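Local coordinates for Alpha/beta fold hydrolase (Pseudomonas aeruginosa, PDB 6I8W), which is a membrane phospholipase A that takes part in degrading membrane phospholipids and acts as a bacterial virulence factor, at residues P183-L195 with K211-A223. Numbering follows the deposited sequence.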
# COMPACT_ATOMS: atom_id res chain seq x y z
N PRO A 183 5.93 0.37 15.56
CA PRO A 183 5.00 1.47 15.31
C PRO A 183 3.95 1.12 14.26
O PRO A 183 2.92 1.79 14.20
CB PRO A 183 5.92 2.60 14.82
CG PRO A 183 7.27 2.25 15.36
CD PRO A 183 7.33 0.76 15.33
N LEU A 184 4.20 0.08 13.45
CA LEU A 184 3.28 -0.25 12.36
C LEU A 184 2.05 -1.00 12.86
O LEU A 184 1.07 -1.14 12.14
CB LEU A 184 3.98 -1.06 11.27
CG LEU A 184 5.23 -0.43 10.63
CD1 LEU A 184 5.74 -1.30 9.48
CD2 LEU A 184 4.97 0.99 10.15
N VAL A 185 2.11 -1.49 14.10
CA VAL A 185 0.98 -2.16 14.71
C VAL A 185 0.43 -1.26 15.82
O VAL A 185 1.08 -1.04 16.83
CB VAL A 185 1.36 -3.54 15.30
CG1 VAL A 185 0.17 -4.15 16.00
CG2 VAL A 185 1.85 -4.48 14.19
N VAL A 186 -0.77 -0.73 15.60
CA VAL A 186 -1.35 0.28 16.46
C VAL A 186 -2.23 -0.36 17.53
O VAL A 186 -3.37 -0.73 17.25
CB VAL A 186 -2.16 1.30 15.63
CG1 VAL A 186 -2.70 2.40 16.50
CG2 VAL A 186 -1.28 1.88 14.52
N ARG A 187 -1.70 -0.49 18.75
CA ARG A 187 -2.40 -1.18 19.84
C ARG A 187 -3.40 -0.29 20.58
O ARG A 187 -4.45 -0.76 21.04
CB ARG A 187 -1.39 -1.73 20.85
CG ARG A 187 -0.29 -2.59 20.25
CD ARG A 187 -0.81 -3.94 19.86
NE ARG A 187 0.27 -4.87 19.55
CZ ARG A 187 0.09 -6.18 19.36
NH1 ARG A 187 -1.13 -6.70 19.46
NH2 ARG A 187 1.13 -6.96 19.08
N GLN A 188 -3.04 0.98 20.72
CA GLN A 188 -3.84 1.96 21.44
C GLN A 188 -4.12 3.16 20.54
O GLN A 188 -3.31 3.46 19.67
CB GLN A 188 -3.13 2.41 22.72
CG GLN A 188 -2.78 1.30 23.68
CD GLN A 188 -3.95 0.96 24.58
OE1 GLN A 188 -4.87 0.24 24.18
NE2 GLN A 188 -3.93 1.49 25.80
N PRO A 189 -5.25 3.85 20.78
CA PRO A 189 -5.67 4.94 19.90
C PRO A 189 -4.61 6.04 19.77
O PRO A 189 -4.51 6.63 18.69
CB PRO A 189 -6.94 5.47 20.60
CG PRO A 189 -7.43 4.31 21.42
CD PRO A 189 -6.19 3.63 21.90
N GLU A 190 -3.82 6.27 20.82
CA GLU A 190 -2.80 7.32 20.77
C GLU A 190 -1.60 6.89 19.90
O GLU A 190 -0.78 7.73 19.50
CB GLU A 190 -2.27 7.67 22.16
CG GLU A 190 -1.34 6.62 22.74
CD GLU A 190 -2.03 5.54 23.55
OE1 GLU A 190 -3.27 5.47 23.53
OE2 GLU A 190 -1.30 4.73 24.17
N ASP A 191 -1.49 5.59 19.62
CA ASP A 191 -0.37 5.11 18.81
C ASP A 191 -0.60 5.37 17.33
O ASP A 191 0.30 5.19 16.52
CB ASP A 191 -0.13 3.61 19.04
CG ASP A 191 0.52 3.31 20.39
OD1 ASP A 191 0.87 4.27 21.12
OD2 ASP A 191 0.67 2.11 20.72
N PHE A 192 -1.81 5.79 16.97
CA PHE A 192 -2.07 6.04 15.56
C PHE A 192 -1.35 7.31 15.12
O PHE A 192 -0.73 7.33 14.07
CB PHE A 192 -3.56 6.14 15.25
CG PHE A 192 -3.85 6.29 13.77
CD1 PHE A 192 -3.57 5.25 12.89
CD2 PHE A 192 -4.37 7.47 13.26
CE1 PHE A 192 -3.80 5.38 11.52
CE2 PHE A 192 -4.62 7.61 11.90
CZ PHE A 192 -4.33 6.56 11.02
N GLN A 193 -1.42 8.37 15.93
CA GLN A 193 -0.67 9.59 15.61
C GLN A 193 0.82 9.28 15.56
O GLN A 193 1.55 9.86 14.76
CB GLN A 193 -0.92 10.71 16.62
CG GLN A 193 -0.20 12.03 16.24
CD GLN A 193 -0.67 12.59 14.90
OE1 GLN A 193 -1.85 12.86 14.73
NE2 GLN A 193 0.25 12.76 13.95
N LYS A 194 1.25 8.34 16.40
CA LYS A 194 2.64 7.92 16.42
C LYS A 194 3.03 7.26 15.10
O LYS A 194 4.13 7.48 14.58
CB LYS A 194 2.88 6.96 17.59
CG LYS A 194 4.30 6.44 17.69
N LEU A 195 2.12 6.46 14.55
CA LEU A 195 2.35 5.81 13.26
C LEU A 195 2.50 6.85 12.14
O LEU A 195 3.43 6.77 11.33
CB LEU A 195 1.22 4.83 12.93
CG LEU A 195 1.23 4.21 11.52
CD1 LEU A 195 2.59 3.62 11.19
CD2 LEU A 195 0.16 3.14 11.42
N LYS A 211 -9.38 11.37 11.67
CA LYS A 211 -8.19 10.77 12.26
C LYS A 211 -8.53 9.78 13.38
O LYS A 211 -7.99 8.69 13.43
CB LYS A 211 -7.27 11.85 12.81
CG LYS A 211 -6.06 11.31 13.55
CD LYS A 211 -5.33 12.43 14.26
CE LYS A 211 -4.63 11.93 15.51
NZ LYS A 211 -3.97 13.04 16.27
N ARG A 212 -9.44 10.17 14.27
CA ARG A 212 -9.83 9.30 15.38
C ARG A 212 -10.44 7.99 14.89
O ARG A 212 -10.18 6.92 15.46
CB ARG A 212 -10.80 10.03 16.31
CG ARG A 212 -10.09 10.96 17.29
CD ARG A 212 -11.04 11.55 18.33
NE ARG A 212 -11.46 12.91 17.98
CZ ARG A 212 -12.67 13.22 17.52
NH1 ARG A 212 -13.59 12.27 17.35
NH2 ARG A 212 -12.96 14.48 17.23
N TYR A 213 -11.28 8.06 13.87
CA TYR A 213 -11.90 6.84 13.34
C TYR A 213 -10.86 5.96 12.68
O TYR A 213 -10.88 4.74 12.84
CB TYR A 213 -13.03 7.19 12.38
CG TYR A 213 -13.81 5.99 11.85
CD1 TYR A 213 -14.45 5.12 12.73
CD2 TYR A 213 -14.00 5.82 10.49
CE1 TYR A 213 -15.20 4.05 12.25
CE2 TYR A 213 -14.74 4.76 10.01
CZ TYR A 213 -15.34 3.88 10.89
OH TYR A 213 -16.08 2.85 10.38
N LEU A 214 -9.95 6.56 11.91
CA LEU A 214 -8.87 5.78 11.30
C LEU A 214 -8.06 5.07 12.39
O LEU A 214 -7.70 3.90 12.25
CB LEU A 214 -7.95 6.66 10.46
CG LEU A 214 -8.60 7.24 9.20
CD1 LEU A 214 -7.65 8.18 8.47
CD2 LEU A 214 -9.08 6.11 8.28
N GLY A 215 -7.81 5.78 13.49
CA GLY A 215 -7.10 5.21 14.62
C GLY A 215 -7.88 4.08 15.28
O GLY A 215 -7.30 3.07 15.69
N GLU A 216 -9.20 4.25 15.39
CA GLU A 216 -10.04 3.19 15.93
C GLU A 216 -9.99 1.96 15.04
O GLU A 216 -9.83 0.84 15.52
CB GLU A 216 -11.49 3.67 16.08
CG GLU A 216 -11.71 4.69 17.19
CD GLU A 216 -13.14 5.18 17.26
OE1 GLU A 216 -14.03 4.55 16.63
OE2 GLU A 216 -13.38 6.20 17.94
N ARG A 217 -10.08 2.17 13.73
CA ARG A 217 -10.01 1.06 12.78
C ARG A 217 -8.66 0.34 12.86
O ARG A 217 -8.60 -0.88 12.75
CB ARG A 217 -10.26 1.56 11.36
CG ARG A 217 -11.68 2.06 11.14
CD ARG A 217 -11.81 2.82 9.83
NE ARG A 217 -11.37 2.02 8.69
CZ ARG A 217 -12.14 1.16 8.03
NH1 ARG A 217 -13.40 0.97 8.40
NH2 ARG A 217 -11.64 0.48 7.01
N ALA A 218 -7.58 1.10 13.04
CA ALA A 218 -6.24 0.52 13.14
C ALA A 218 -6.09 -0.33 14.40
O ALA A 218 -5.49 -1.41 14.37
CB ALA A 218 -5.18 1.62 13.10
N VAL A 219 -6.65 0.14 15.51
CA VAL A 219 -6.63 -0.64 16.75
C VAL A 219 -7.40 -1.95 16.56
O VAL A 219 -6.92 -3.01 16.94
CB VAL A 219 -7.25 0.15 17.94
CG1 VAL A 219 -7.43 -0.76 19.16
CG2 VAL A 219 -6.39 1.37 18.29
N ALA A 220 -8.57 -1.88 15.93
CA ALA A 220 -9.38 -3.07 15.73
C ALA A 220 -8.65 -4.09 14.85
O ALA A 220 -8.84 -5.29 15.00
CB ALA A 220 -10.72 -2.70 15.12
N ALA A 221 -7.81 -3.62 13.94
CA ALA A 221 -7.08 -4.50 13.03
C ALA A 221 -5.75 -5.00 13.61
O ALA A 221 -5.10 -5.85 13.00
CB ALA A 221 -6.83 -3.79 11.70
N SER A 222 -5.36 -4.49 14.77
CA SER A 222 -3.98 -4.64 15.23
C SER A 222 -3.59 -6.09 15.56
O SER A 222 -2.47 -6.51 15.26
CB SER A 222 -3.72 -3.75 16.46
OG SER A 222 -4.58 -4.07 17.55
N ALA A 223 -4.49 -6.85 16.17
CA ALA A 223 -4.17 -8.24 16.52
C ALA A 223 -3.87 -9.08 15.28
O ALA A 223 -2.86 -9.77 15.21
CB ALA A 223 -5.32 -8.87 17.33
O HOH W 1 -2.73 -1.93 13.49
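Phe192 lays one face of its ring on the backbone of the helix opposite, where Gly215 CA stands 3.9 Å from the ring centroid and 27° off the ring normal, a CH-pi contact. Glycine suits this place because a CB there would press on Phe192 CB. The ring carbon CG is anti to the backbone N (chi1 -175°), which carries the phenyl group out to fill, as a knob, the hole formed by Lys211, Leu214, Gly215 and Ala218; its CZ meets Leu214 CB at 3.7 Å, and the small methyl of Ala218 leaves room for both CD1 and Val186. At the end of this patch the extended chain of Lys211 crosses that of Gln193 at about a right angle, and NZ donates to a lone pair of Gln193 OE1 at 2.6 Å. Asp197 and Gln203 take the NE2 side of the same amide, fixing its rotation.

Both pieces belong to the helical region between strands 154-160 and 250-255, the usual site of the cap in alpha/beta hydrolases, and Leu214 also touches a bound myristic acid.

Ahead of helix 191-199, Val219 CA points its hydrogen at Val186 O (3.3 Å), while its CG2 rests against Pro189. Serine at 222 is small enough for CB to approach Val186 O, and its OG hydrogen-bonds within the helix to Val219 O (2.6 Å), which also accepts from Ser222 N. A water accepts from Val186 N and donates to Ala218 O, satisfying backbone atoms that do not meet directly.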